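Local coordinates for cellulase (PDB 5E09), which hydrolyses the beta-1,4-glucosidic bonds of cellulose, probably with its two appended modules helping to hold the polysaccharide, at residues A[357-362]-A[398-403]; A[28-33]-A[106-111]; A[206-211]-A[261-266]; A[462-465]-A[469-472]. All coordinates share one frame; numbering follows the deposited sequence.

Contact 1 (A[357-362]-A[398-403]); sequences RDQDIQ and DALTAL
Leu400 reaches out from helix 397-403 and lays one methyl, CD1, against the start of strand 359-364. Leu400 CD1 sits 3.9 Å from Gln359 CG, so the aliphatic stem of the glutamine is used here as a hydrocarbon surface. The same methyl lies 3.6 Å from Arg357 O, a contact of van der Waals kind with the backbone where the chain enters the strand. With Leu400 CG anti to its own carbonyl carbon (chi1 -64°), the branch leans from the helix toward the strand, and the two side chains pass at about a right angle. Only 91 Å² is buried between the segments, and these contacts of a single methyl account for every approach within 4.5 Å.

Leucine suits the place because it also faces inward. Beyond the two segments it touches Met395 of strand 392-395 and Leu429 of strand 425-432, which belong to different sheets. The arrangement fits the immunoglobulin-like sandwich expected of an X2 module, with the short helix packing by this leucine on residues of both layers. Ile361, buried on the same strand, likewise reaches Met395 of its own sheet and Phe427 of the other.

Polar groups join the loop leading into the strand to the start of the helix. Asp358 bonds through OD1 to Ala397 N at the beginning of the helix, and its OD2 forms a salt bridge with Lys396; a carboxylate at this end would probably also be favoured by the helix dipole. The backbone of Gln359 pairs with Met395, which precedes the helix by two residues and fixes the strand relative to it.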
loop_
_atom_site.group_PDB
_atom_site.type_symbol
_atom_site.label_atom_id
_atom_site.label_comp_id
_atom_site.label_asym_id
_atom_site.label_seq_id
_atom_site.Cartn_x
_atom_site.Cartn_y
_atom_site.Cartn_z
ATOM N N ARG A 357 2.867 35.677 -11.966
ATOM C CA ARG A 357 1.512 36.183 -11.823
ATOM C C ARG A 357 0.776 35.470 -10.700
ATOM O O ARG A 357 1.232 34.429 -10.224
ATOM C CB ARG A 357 0.762 36.031 -13.150
ATOM C CG ARG A 357 0.681 34.595 -13.641
ATOM C CD ARG A 357 0.010 34.479 -15.007
ATOM N NE ARG A 357 -0.104 33.078 -15.391
ATOM C CZ ARG A 357 -1.089 32.278 -14.990
ATOM N NH1 ARG A 357 -2.044 32.741 -14.191
ATOM N NH2 ARG A 357 -1.116 31.009 -15.375
ATOM N N ASP A 358 -0.346 36.049 -10.271
ATOM C CA ASP A 358 -1.235 35.420 -9.298
ATOM C C ASP A 358 -1.559 33.998 -9.752
ATOM O O ASP A 358 -1.669 33.745 -10.952
ATOM C CB ASP A 358 -2.533 36.224 -9.137
ATOM C CG ASP A 358 -2.359 37.497 -8.303
ATOM O OD1 ASP A 358 -1.295 37.692 -7.676
ATOM O OD2 ASP A 358 -3.311 38.306 -8.266
ATOM N N GLN A 359 -1.709 33.069 -8.810
ATOM C CA GLN A 359 -2.006 31.685 -9.181
ATOM C C GLN A 359 -3.118 31.089 -8.336
ATOM O O GLN A 359 -3.076 31.153 -7.110
ATOM C CB GLN A 359 -0.753 30.811 -9.068
ATOM C CG GLN A 359 0.382 31.221 -9.994
ATOM C CD GLN A 359 0.891 30.071 -10.838
ATOM O OE1 GLN A 359 0.683 28.899 -10.508
ATOM N NE2 GLN A 359 1.559 30.398 -11.941
ATOM N N ASP A 360 -4.110 30.506 -9.002
ATOM C CA ASP A 360 -5.242 29.889 -8.318
ATOM C C ASP A 360 -4.989 28.410 -8.052
ATOM O O ASP A 360 -4.257 27.753 -8.794
ATOM C CB ASP A 360 -6.523 30.062 -9.137
ATOM C CG ASP A 360 -7.116 31.456 -9.009
ATOM O OD1 ASP A 360 -6.413 32.363 -8.513
ATOM O OD2 ASP A 360 -8.285 31.647 -9.406
ATOM N N ILE A 361 -5.604 27.900 -6.988
ATOM C CA ILE A 361 -5.411 26.532 -6.515
ATOM C C ILE A 361 -6.711 26.002 -5.928
ATOM O O ILE A 361 -7.247 26.572 -4.978
ATOM C CB ILE A 361 -4.319 26.430 -5.423
ATOM C CG1 ILE A 361 -2.983 26.986 -5.914
ATOM C CG2 ILE A 361 -4.162 24.989 -4.963
ATOM C CD1 ILE A 361 -2.084 27.440 -4.793
ATOM N N GLN A 362 -7.211 24.906 -6.483
ATOM C CA GLN A 362 -8.472 24.345 -6.024
ATOM C C GLN A 362 -8.259 23.513 -4.762
ATOM O O GLN A 362 -7.530 22.523 -4.769
ATOM C CB GLN A 362 -9.119 23.506 -7.133
ATOM C CG GLN A 362 -10.435 22.849 -6.747
ATOM C CD GLN A 362 -11.546 23.855 -6.510
ATOM O OE1 GLN A 362 -12.183 23.850 -5.455
ATOM N NE2 GLN A 362 -11.789 24.721 -7.495
ATOM N N ASP A 398 3.378 38.756 -5.672
ATOM C CA ASP A 398 4.479 39.297 -4.880
ATOM C C ASP A 398 4.998 38.286 -3.859
ATOM O O ASP A 398 6.200 38.221 -3.603
ATOM C CB ASP A 398 4.048 40.582 -4.177
ATOM C CG ASP A 398 3.701 41.685 -5.153
ATOM O OD1 ASP A 398 4.310 41.723 -6.245
ATOM O OD2 ASP A 398 2.819 42.511 -4.831
ATOM N N ALA A 399 4.097 37.501 -3.274
ATOM C CA ALA A 399 4.504 36.445 -2.351
ATOM C C ALA A 399 5.336 35.382 -3.081
ATOM O O ALA A 399 6.401 34.973 -2.612
ATOM C CB ALA A 399 3.290 35.818 -1.694
ATOM N N LEU A 400 4.841 34.946 -4.235
ATOM C CA LEU A 400 5.562 33.982 -5.053
ATOM C C LEU A 400 6.930 34.539 -5.431
ATOM O O LEU A 400 7.940 33.850 -5.306
ATOM C CB LEU A 400 4.754 33.625 -6.303
ATOM C CG LEU A 400 3.424 32.924 -6.006
ATOM C CD1 LEU A 400 2.554 32.827 -7.248
ATOM C CD2 LEU A 400 3.668 31.547 -5.418
ATOM N N THR A 401 6.966 35.796 -5.862
ATOM C CA THR A 401 8.228 36.444 -6.201
ATOM C C THR A 401 9.200 36.411 -5.023
ATOM O O THR A 401 10.352 36.001 -5.168
ATOM C CB THR A 401 8.013 37.903 -6.641
ATOM O OG1 THR A 401 7.270 37.921 -7.862
ATOM C CG2 THR A 401 9.350 38.610 -6.866
ATOM N N ALA A 402 8.724 36.829 -3.858
ATOM C CA ALA A 402 9.558 36.893 -2.665
ATOM C C ALA A 402 10.096 35.515 -2.275
ATOM O O ALA A 402 11.245 35.390 -1.842
ATOM C CB ALA A 402 8.773 37.509 -1.504
ATOM N N LEU A 403 9.269 34.486 -2.443
ATOM C CA LEU A 403 9.626 33.133 -2.017
ATOM C C LEU A 403 10.563 32.413 -2.980
ATOM O O LEU A 403 11.120 31.364 -2.657
ATOM C CB LEU A 403 8.365 32.291 -1.831
ATOM C CG LEU A 403 7.505 32.651 -0.626
ATOM C CD1 LEU A 403 6.119 32.044 -0.766
ATOM C CD2 LEU A 403 8.171 32.174 0.644
#

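Contact 2 (A[28-33]-A[106-111]); sequences DAVGDD and SWLWIY
Val30 alone of the loop 28-33 touches helix 105-110, and its CG2 makes the nearest approaches. It lies 4.2 Å from Leu108 CD1 and 4.3 Å from Trp107 CZ2, approaching the indole obliquely, while Val30 CG1 comes within 4.4 Å of Leu108 CD2. The first torsion (chi1 -177°, CG1 anti to the backbone N) sets both branches toward Leu108, with CG2 also reaching Trp107. Valine suits this spot because its two short branches spread the contact over both partners.

The two helix residues position one another: Leu108 CD2 rests 3.3 Å above the plane of the Trp107 indole, displaced toward its rim, and this limits how the large ring can turn. Leu108 also packs on Thr63 and Glu65, while the Trp107 ring meets that of His104 at a steep angle. Thr63 has a second role, bonding through OG1 to Asp28 O and so steadying the loop that carries Val30. A weak backbone bond from Tyr111 N to Ser106 O, 2.7 Å long, marks a wider pi-type turn of the helix.

Both segments follow barrel strands, 20-23 and 97-100, at their C-terminal ends, the rim on which TIM-barrel glycosidases of family 5 carry their substrate cleft.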
loop_
_atom_site.group_PDB
_atom_site.type_symbol
_atom_site.label_atom_id
_atom_site.label_comp_id
_atom_site.label_asym_id
_atom_site.label_seq_id
_atom_site.Cartn_x
_atom_site.Cartn_y
_atom_site.Cartn_z
ATOM N N ASP A 28 7.651 -13.442 8.092
ATOM C CA ASP A 28 7.032 -13.972 6.892
ATOM C C ASP A 28 8.040 -14.152 5.756
ATOM O O ASP A 28 7.719 -14.758 4.738
ATOM C CB ASP A 28 5.885 -13.062 6.438
ATOM C CG ASP A 28 6.259 -11.590 6.451
ATOM O OD1 ASP A 28 6.764 -11.101 7.487
ATOM O OD2 ASP A 28 6.042 -10.920 5.421
ATOM N N ALA A 29 9.254 -13.638 5.927
ATOM C CA ALA A 29 10.280 -13.752 4.884
ATOM C C ALA A 29 10.544 -15.203 4.511
ATOM O O ALA A 29 10.647 -16.071 5.379
ATOM C CB ALA A 29 11.583 -13.082 5.329
ATOM N N VAL A 30 10.649 -15.462 3.213
ATOM C CA VAL A 30 10.907 -16.809 2.735
ATOM C C VAL A 30 12.403 -17.052 2.643
ATOM O O VAL A 30 13.040 -16.716 1.643
ATOM C CB VAL A 30 10.264 -17.060 1.363
ATOM C CG1 VAL A 30 10.498 -18.500 0.926
ATOM C CG2 VAL A 30 8.767 -16.738 1.414
ATOM N N GLY A 31 12.962 -17.639 3.693
ATOM C CA GLY A 31 14.391 -17.884 3.758
ATOM C C GLY A 31 14.775 -18.515 5.078
ATOM O O GLY A 31 13.927 -19.091 5.760
ATOM N N ASP A 32 16.046 -18.386 5.449
ATOM C CA ASP A 32 16.578 -19.093 6.612
ATOM C C ASP A 32 16.048 -18.549 7.927
ATOM O O ASP A 32 15.918 -19.294 8.897
ATOM C CB ASP A 32 18.106 -19.047 6.615
ATOM C CG ASP A 32 18.712 -19.909 5.528
ATOM O OD1 ASP A 32 17.989 -20.768 4.974
ATOM O OD2 ASP A 32 19.913 -19.734 5.230
ATOM N N ASP A 33 15.749 -17.257 7.964
ATOM C CA ASP A 33 15.085 -16.680 9.130
ATOM C C ASP A 33 14.448 -15.336 8.782
ATOM O O ASP A 33 14.347 -14.973 7.609
ATOM C CB ASP A 33 16.064 -16.530 10.303
ATOM C CG ASP A 33 17.113 -15.467 10.064
ATOM O OD1 ASP A 33 17.474 -15.217 8.893
ATOM O OD2 ASP A 33 17.582 -14.880 11.061
ATOM N N SER A 106 0.789 -20.273 2.336
ATOM C CA SER A 106 -0.359 -20.345 1.444
ATOM C C SER A 106 0.006 -20.731 0.009
ATOM O O SER A 106 -0.622 -21.611 -0.567
ATOM C CB SER A 106 -1.093 -19.008 1.438
ATOM O OG SER A 106 -0.245 -17.974 0.966
ATOM N N TRP A 107 1.006 -20.071 -0.573
ATOM C CA TRP A 107 1.367 -20.354 -1.964
ATOM C C TRP A 107 2.586 -21.271 -2.049
ATOM O O TRP A 107 2.893 -21.808 -3.112
ATOM C CB TRP A 107 1.615 -19.054 -2.748
ATOM C CG TRP A 107 2.767 -18.224 -2.244
ATOM C CD1 TRP A 107 2.713 -17.238 -1.301
ATOM C CD2 TRP A 107 4.139 -18.304 -2.664
ATOM N NE1 TRP A 107 3.965 -16.705 -1.102
ATOM C CE2 TRP A 107 4.856 -17.339 -1.924
ATOM C CE3 TRP A 107 4.827 -19.094 -3.588
ATOM C CZ2 TRP A 107 6.234 -17.145 -2.083
ATOM C CZ3 TRP A 107 6.194 -18.899 -3.746
ATOM C CH2 TRP A 107 6.881 -17.928 -2.996
ATOM N N LEU A 108 3.282 -21.399 -0.917
ATOM C CA LEU A 108 4.438 -22.285 -0.755
ATOM C C LEU A 108 4.108 -23.792 -0.740
ATOM O O LEU A 108 4.814 -24.597 -1.348
ATOM C CB LEU A 108 5.218 -21.912 0.509
ATOM C CG LEU A 108 5.782 -20.490 0.563
ATOM C CD1 LEU A 108 6.460 -20.232 1.900
ATOM C CD2 LEU A 108 6.747 -20.251 -0.587
ATOM N N TRP A 109 3.103 -24.155 0.075
ATOM C CA TRP A 109 2.654 -25.552 0.231
ATOM C C TRP A 109 1.166 -25.836 0.595
ATOM O O TRP A 109 0.784 -26.998 0.730
ATOM C CB TRP A 109 3.567 -26.287 1.220
ATOM C CG TRP A 109 3.571 -25.685 2.592
ATOM C CD1 TRP A 109 4.403 -24.708 3.055
ATOM C CD2 TRP A 109 2.702 -26.022 3.680
ATOM N NE1 TRP A 109 4.105 -24.414 4.364
ATOM C CE2 TRP A 109 3.065 -25.208 4.772
ATOM C CE3 TRP A 109 1.652 -26.931 3.837
ATOM C CZ2 TRP A 109 2.416 -25.276 6.002
ATOM C CZ3 TRP A 109 1.009 -26.998 5.060
ATOM C CH2 TRP A 109 1.393 -26.176 6.127
ATOM N N ILE A 110 0.341 -24.799 0.747
ATOM C CA ILE A 110 -1.080 -24.943 1.071
ATOM C C ILE A 110 -1.845 -24.990 -0.250
ATOM O O ILE A 110 -2.828 -25.712 -0.416
ATOM C CB ILE A 110 -1.592 -23.768 1.922
ATOM C CG1 ILE A 110 -0.777 -23.649 3.212
ATOM C CG2 ILE A 110 -3.070 -23.942 2.235
ATOM C CD1 ILE A 110 -1.218 -22.514 4.110
ATOM N N TYR A 111 -1.341 -24.186 -1.180
ATOM C CA TYR A 111 -1.821 -24.017 -2.551
ATOM C C TYR A 111 -2.109 -25.329 -3.294
ATOM O O TYR A 111 -2.936 -25.371 -4.204
ATOM C CB TYR A 111 -0.763 -23.192 -3.292
ATOM C CG TYR A 111 -0.928 -22.985 -4.775
ATOM C CD1 TYR A 111 -1.659 -21.905 -5.268
ATOM C CD2 TYR A 111 -0.284 -23.811 -5.686
ATOM C CE1 TYR A 111 -1.788 -21.686 -6.629
ATOM C CE2 TYR A 111 -0.407 -23.599 -7.050
ATOM C CZ TYR A 111 -1.159 -22.534 -7.514
ATOM O OH TYR A 111 -1.288 -22.316 -8.865
#

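Contact 3 (A[206-211]-A[261-266]); sequences RLHQTM and TANGIP
Ile265 makes the apolar part of this contact, spreading two methyls over residues one helical turn apart. Its CG2 touches the selenium of Met211, a selenomethionine, at 3.6 Å (Met211 SE to Ile265 CG2). The other methyl lies between the imidazole and the selenium, nearer the ring: Ile265 CD1 is 3.6 Å from His208 ND1 and 4.0 Å from Met211 SE. His208 CG stands anti to the backbone N (chi1 -168°), which swings the ring out from helix 201-214 to the loop. The long, unbranched Met211 can follow the isoleucine inward, where both also pack on Ala221.

That packing belongs to the outer layer of the beta/alpha barrel: helix 201-214 leads into strand 219-225, and the loop with Ile265 joins helix 243-261 to the next strand, 267-272. Pro266 pairs through its backbone with Ala221, near the start of these adjacent strands.

The polar approach is looser. Asn263 ND2 lies 3.6 Å from His208 NE2, which is not a hydrogen bond; ring and amide planes are 19° apart. An alanine at His208 would probably open a gap beside Ile265 CD1 and take away the ring that lies next to the Asn263 amide. Asn263 ND2 has a weak bond to Thr259 O, whereas His208 ND1, buried beside the methyl, finds no partner in the model.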
loop_
_atom_site.group_PDB
_atom_site.type_symbol
_atom_site.label_atom_id
_atom_site.label_comp_id
_atom_site.label_asym_id
_atom_site.label_seq_id
_atom_site.Cartn_x
_atom_site.Cartn_y
_atom_site.Cartn_z
ATOM N N ARG A 206 -19.458 -16.644 0.668
ATOM C CA ARG A 206 -18.987 -17.961 1.082
ATOM C C ARG A 206 -18.282 -17.924 2.432
ATOM O O ARG A 206 -18.436 -18.847 3.247
ATOM C CB ARG A 206 -18.075 -18.544 0.010
ATOM C CG ARG A 206 -18.809 -18.703 -1.302
ATOM C CD ARG A 206 -18.032 -19.505 -2.293
ATOM N NE ARG A 206 -18.593 -20.841 -2.462
ATOM C CZ ARG A 206 -19.303 -21.219 -3.517
ATOM N NH1 ARG A 206 -19.534 -20.364 -4.504
ATOM N NH2 ARG A 206 -19.774 -22.458 -3.590
ATOM N N LEU A 207 -17.517 -16.862 2.680
ATOM C CA LEU A 207 -16.956 -16.684 4.017
ATOM C C LEU A 207 -18.094 -16.556 5.034
ATOM O O LEU A 207 -18.055 -17.150 6.117
ATOM C CB LEU A 207 -16.045 -15.459 4.069
ATOM C CG LEU A 207 -15.583 -15.085 5.477
ATOM C CD1 LEU A 207 -14.837 -16.230 6.112
ATOM C CD2 LEU A 207 -14.720 -13.843 5.437
ATOM N N HIS A 208 -19.111 -15.785 4.659
ATOM C CA HIS A 208 -20.298 -15.587 5.490
ATOM C C HIS A 208 -20.949 -16.919 5.856
ATOM O O HIS A 208 -21.272 -17.178 7.016
ATOM C CB HIS A 208 -21.294 -14.684 4.755
ATOM C CG HIS A 208 -22.415 -14.187 5.620
ATOM N ND1 HIS A 208 -22.387 -14.264 6.987
ATOM C CD2 HIS A 208 -23.593 -13.605 5.286
ATOM C CE1 HIS A 208 -23.509 -13.747 7.477
ATOM N NE2 HIS A 208 -24.250 -13.345 6.469
ATOM N N GLN A 209 -21.111 -17.774 4.854
ATOM C CA GLN A 209 -21.700 -19.088 5.046
ATOM C C GLN A 209 -20.832 -19.945 5.966
ATOM O O GLN A 209 -21.346 -20.600 6.873
ATOM C CB GLN A 209 -21.909 -19.779 3.694
ATOM C CG GLN A 209 -22.627 -21.122 3.771
ATOM C CD GLN A 209 -23.954 -21.044 4.514
ATOM O OE1 GLN A 209 -24.271 -21.916 5.324
ATOM N NE2 GLN A 209 -24.737 -20.002 4.237
ATOM N N THR A 210 -19.520 -19.930 5.742
ATOM C CA THR A 210 -18.601 -20.648 6.626
ATOM C C THR A 210 -18.787 -20.220 8.081
ATOM O O THR A 210 -18.834 -21.053 8.995
ATOM C CB THR A 210 -17.129 -20.421 6.231
ATOM O OG1 THR A 210 -16.909 -20.872 4.889
ATOM C CG2 THR A 210 -16.192 -21.169 7.182
HETATM N N MSE A 211 -18.910 -18.914 8.287
HETATM C CA MSE A 211 -19.055 -18.378 9.633
HETATM C C MSE A 211 -20.374 -18.773 10.269
HETATM O O MSE A 211 -20.409 -19.133 11.447
HETATM C CB MSE A 211 -18.901 -16.861 9.613
HETATM C CG MSE A 211 -17.455 -16.482 9.402
HETATM SE SE MSE A 211 -17.012 -14.605 9.472
HETATM C CE MSE A 211 -15.102 -14.835 9.715
ATOM N N THR A 261 -20.398 -6.405 8.433
ATOM C CA THR A 261 -20.565 -5.405 9.490
ATOM C C THR A 261 -22.040 -5.108 9.797
ATOM O O THR A 261 -22.412 -4.933 10.954
ATOM C CB THR A 261 -19.842 -4.090 9.122
ATOM O OG1 THR A 261 -18.429 -4.328 9.047
ATOM C CG2 THR A 261 -20.103 -3.013 10.163
ATOM N N ALA A 262 -22.871 -5.062 8.760
ATOM C CA ALA A 262 -24.302 -4.815 8.925
ATOM C C ALA A 262 -24.950 -5.901 9.783
ATOM O O ALA A 262 -25.834 -5.624 10.594
ATOM C CB ALA A 262 -24.985 -4.727 7.575
ATOM N N ASN A 263 -24.505 -7.139 9.598
ATOM C CA ASN A 263 -24.867 -8.222 10.503
ATOM C C ASN A 263 -23.863 -8.226 11.649
ATOM O O ASN A 263 -23.054 -7.311 11.776
ATOM C CB ASN A 263 -24.747 -9.573 9.800
ATOM C CG ASN A 263 -25.583 -9.642 8.534
ATOM O OD1 ASN A 263 -26.788 -9.396 8.559
ATOM N ND2 ASN A 263 -24.941 -9.961 7.416
ATOM N N GLY A 264 -23.883 -9.237 12.495
ATOM C CA GLY A 264 -22.982 -9.242 13.631
ATOM C C GLY A 264 -21.497 -9.415 13.430
ATOM O O GLY A 264 -20.742 -9.462 14.401
ATOM N N ILE A 265 -21.065 -9.548 12.180
ATOM C CA ILE A 265 -19.645 -9.815 11.951
ATOM C C ILE A 265 -18.707 -8.640 11.684
ATOM O O ILE A 265 -18.845 -7.930 10.687
ATOM C CB ILE A 265 -19.559 -10.796 10.762
ATOM C CG1 ILE A 265 -20.609 -11.901 10.919
ATOM C CG2 ILE A 265 -18.153 -11.370 10.638
ATOM C CD1 ILE A 265 -20.608 -12.914 9.806
ATOM N N PRO A 266 -17.726 -8.450 12.573
ATOM C CA PRO A 266 -16.751 -7.365 12.447
ATOM C C PRO A 266 -15.689 -7.685 11.397
ATOM O O PRO A 266 -15.329 -8.850 11.218
ATOM C CB PRO A 266 -16.142 -7.288 13.843
ATOM C CG PRO A 266 -16.209 -8.693 14.338
ATOM C CD PRO A 266 -17.479 -9.277 13.768
#

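Contact 4 (A[462-465]-A[469-472]); sequences EAVY and EFAG
Tyr465 closes over the returning chain, and each step along its side chain meets something. CB lies 3.6 Å from Glu469 O, the same oxygen that accepts a short, nearly straight bond from Tyr465 N (2.6 Å, 169° at the hydrogen). With CG anti to the carbonyl carbon (chi1 -70°), the ring swings over the segment 469-472. Its CD2 lies 3.5 Å from Glu469 O and more loosely beside Glu469 CG, and the ring face receives a methyl: Ala471 CB stands 3.6 Å from the centroid of the Tyr465 ring, 13° off the normal, a CH-pi contact almost over the centre. Alanine suits this place because it brings the methyl in without bulk. At the tip, Tyr465 OH bonds at 2.9 Å to a water that accepts from Gly472 N, and it also bonds to Arg506 N. Arg506 makes a cation-pi contact with the ring and a salt bridge with Glu469 OE2, tying both residues together.

A phenylalanine in place of Tyr465 could keep the face over Ala471 but would probably leave the water and Arg506 N without their hydroxyl partner.

On the backbone, Ala471 N donates to Ala463 O at 3.0 Å. Val464 CG1 meets the edge of the Phe470 ring, 3.8 Å from its CD1. Gly472 has positive phi, which glycine accepts readily. The two backbone bonds flank Val464 and Phe470 as a non-hydrogen-bonded antiparallel pair, a single bridge made as the chain turns back at the end of strand 458-465, in the antiparallel sheet of the family 46 carbohydrate-binding module.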
loop_
_atom_site.group_PDB
_atom_site.type_symbol
_atom_site.label_atom_id
_atom_site.label_comp_id
_atom_site.label_asym_id
_atom_site.label_seq_id
_atom_site.Cartn_x
_atom_site.Cartn_y
_atom_site.Cartn_z
ATOM N N GLU A 462 4.121 7.342 -22.407
ATOM C CA GLU A 462 3.465 6.601 -23.476
ATOM C C GLU A 462 4.492 6.009 -24.430
ATOM O O GLU A 462 5.550 6.591 -24.655
ATOM C CB GLU A 462 2.497 7.487 -24.253
ATOM C CG GLU A 462 1.207 7.802 -23.534
ATOM C CD GLU A 462 0.261 8.621 -24.399
ATOM O OE1 GLU A 462 0.451 9.855 -24.490
ATOM O OE2 GLU A 462 -0.668 8.028 -24.991
ATOM N N ALA A 463 4.166 4.852 -24.993
ATOM C CA ALA A 463 5.012 4.211 -25.987
ATOM C C ALA A 463 4.158 3.673 -27.123
ATOM O O ALA A 463 3.340 2.783 -26.912
ATOM C CB ALA A 463 5.817 3.095 -25.357
ATOM N N VAL A 464 4.329 4.218 -28.323
ATOM C CA VAL A 464 3.615 3.686 -29.487
ATOM C C VAL A 464 4.590 3.448 -30.621
ATOM O O VAL A 464 5.604 4.115 -30.707
ATOM C CB VAL A 464 2.499 4.628 -29.980
ATOM C CG1 VAL A 464 1.414 4.783 -28.921
ATOM C CG2 VAL A 464 3.074 5.978 -30.371
ATOM N N TYR A 465 4.300 2.494 -31.492
ATOM C CA TYR A 465 5.158 2.295 -32.652
ATOM C C TYR A 465 4.932 3.413 -33.653
ATOM O O TYR A 465 3.956 4.159 -33.546
ATOM C CB TYR A 465 4.904 0.939 -33.301
ATOM C CG TYR A 465 5.383 -0.214 -32.461
ATOM C CD1 TYR A 465 6.739 -0.412 -32.226
ATOM C CD2 TYR A 465 4.483 -1.101 -31.896
ATOM C CE1 TYR A 465 7.180 -1.467 -31.453
ATOM C CE2 TYR A 465 4.912 -2.155 -31.126
ATOM C CZ TYR A 465 6.256 -2.336 -30.910
ATOM O OH TYR A 465 6.672 -3.393 -30.141
ATOM N N GLU A 469 0.576 2.001 -33.264
ATOM C CA GLU A 469 0.199 0.844 -32.459
ATOM C C GLU A 469 0.918 0.835 -31.098
ATOM O O GLU A 469 2.084 1.222 -31.003
ATOM C CB GLU A 469 0.500 -0.428 -33.256
ATOM C CG GLU A 469 0.406 -1.740 -32.510
ATOM C CD GLU A 469 0.693 -2.923 -33.425
ATOM O OE1 GLU A 469 0.674 -2.735 -34.665
ATOM O OE2 GLU A 469 0.945 -4.035 -32.910
ATOM N N PHE A 470 0.226 0.397 -30.047
ATOM C CA PHE A 470 0.784 0.437 -28.692
ATOM C C PHE A 470 1.983 -0.494 -28.536
ATOM O O PHE A 470 1.897 -1.684 -28.836
ATOM C CB PHE A 470 -0.278 0.071 -27.654
ATOM C CG PHE A 470 -1.463 0.998 -27.637
ATOM C CD1 PHE A 470 -1.381 2.265 -28.184
ATOM C CD2 PHE A 470 -2.660 0.597 -27.065
ATOM C CE1 PHE A 470 -2.473 3.116 -28.167
ATOM C CE2 PHE A 470 -3.757 1.443 -27.042
ATOM C CZ PHE A 470 -3.662 2.704 -27.594
ATOM N N ALA A 471 3.097 0.051 -28.056
ATOM C CA ALA A 471 4.322 -0.726 -27.883
ATOM C C ALA A 471 4.544 -1.125 -26.428
ATOM O O ALA A 471 4.068 -0.449 -25.518
ATOM C CB ALA A 471 5.526 0.065 -28.398
ATOM N N GLY A 472 5.269 -2.222 -26.217
ATOM C CA GLY A 472 5.715 -2.619 -24.889
ATOM C C GLY A 472 4.722 -3.437 -24.086
ATOM O O GLY A 472 3.659 -3.787 -24.588
HETATM O O HOH W 1 4.792 -4.401 -28.237
#

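The four contacts sample all three modules. Contacts 2 and 3 belong to the catalytic barrel, with centres 28 Å apart and nearest atoms about 14 Å apart. Contact 2 joins a loop and a short helix that follow the C-terminal ends of strands, where family 5 enzymes place their active site, whereas the loop of contact 3 leads into the start of a strand, at the other end of the barrel. Contact 1 lies in the X2 module and contact 4 in the family 46 module; their centres are 38 Å apart. Contact 4 is also 38 Å from contact 2, centre to centre, but 46 Å from contact 3, so contact 4 lies nearer contact 2 than contact 3.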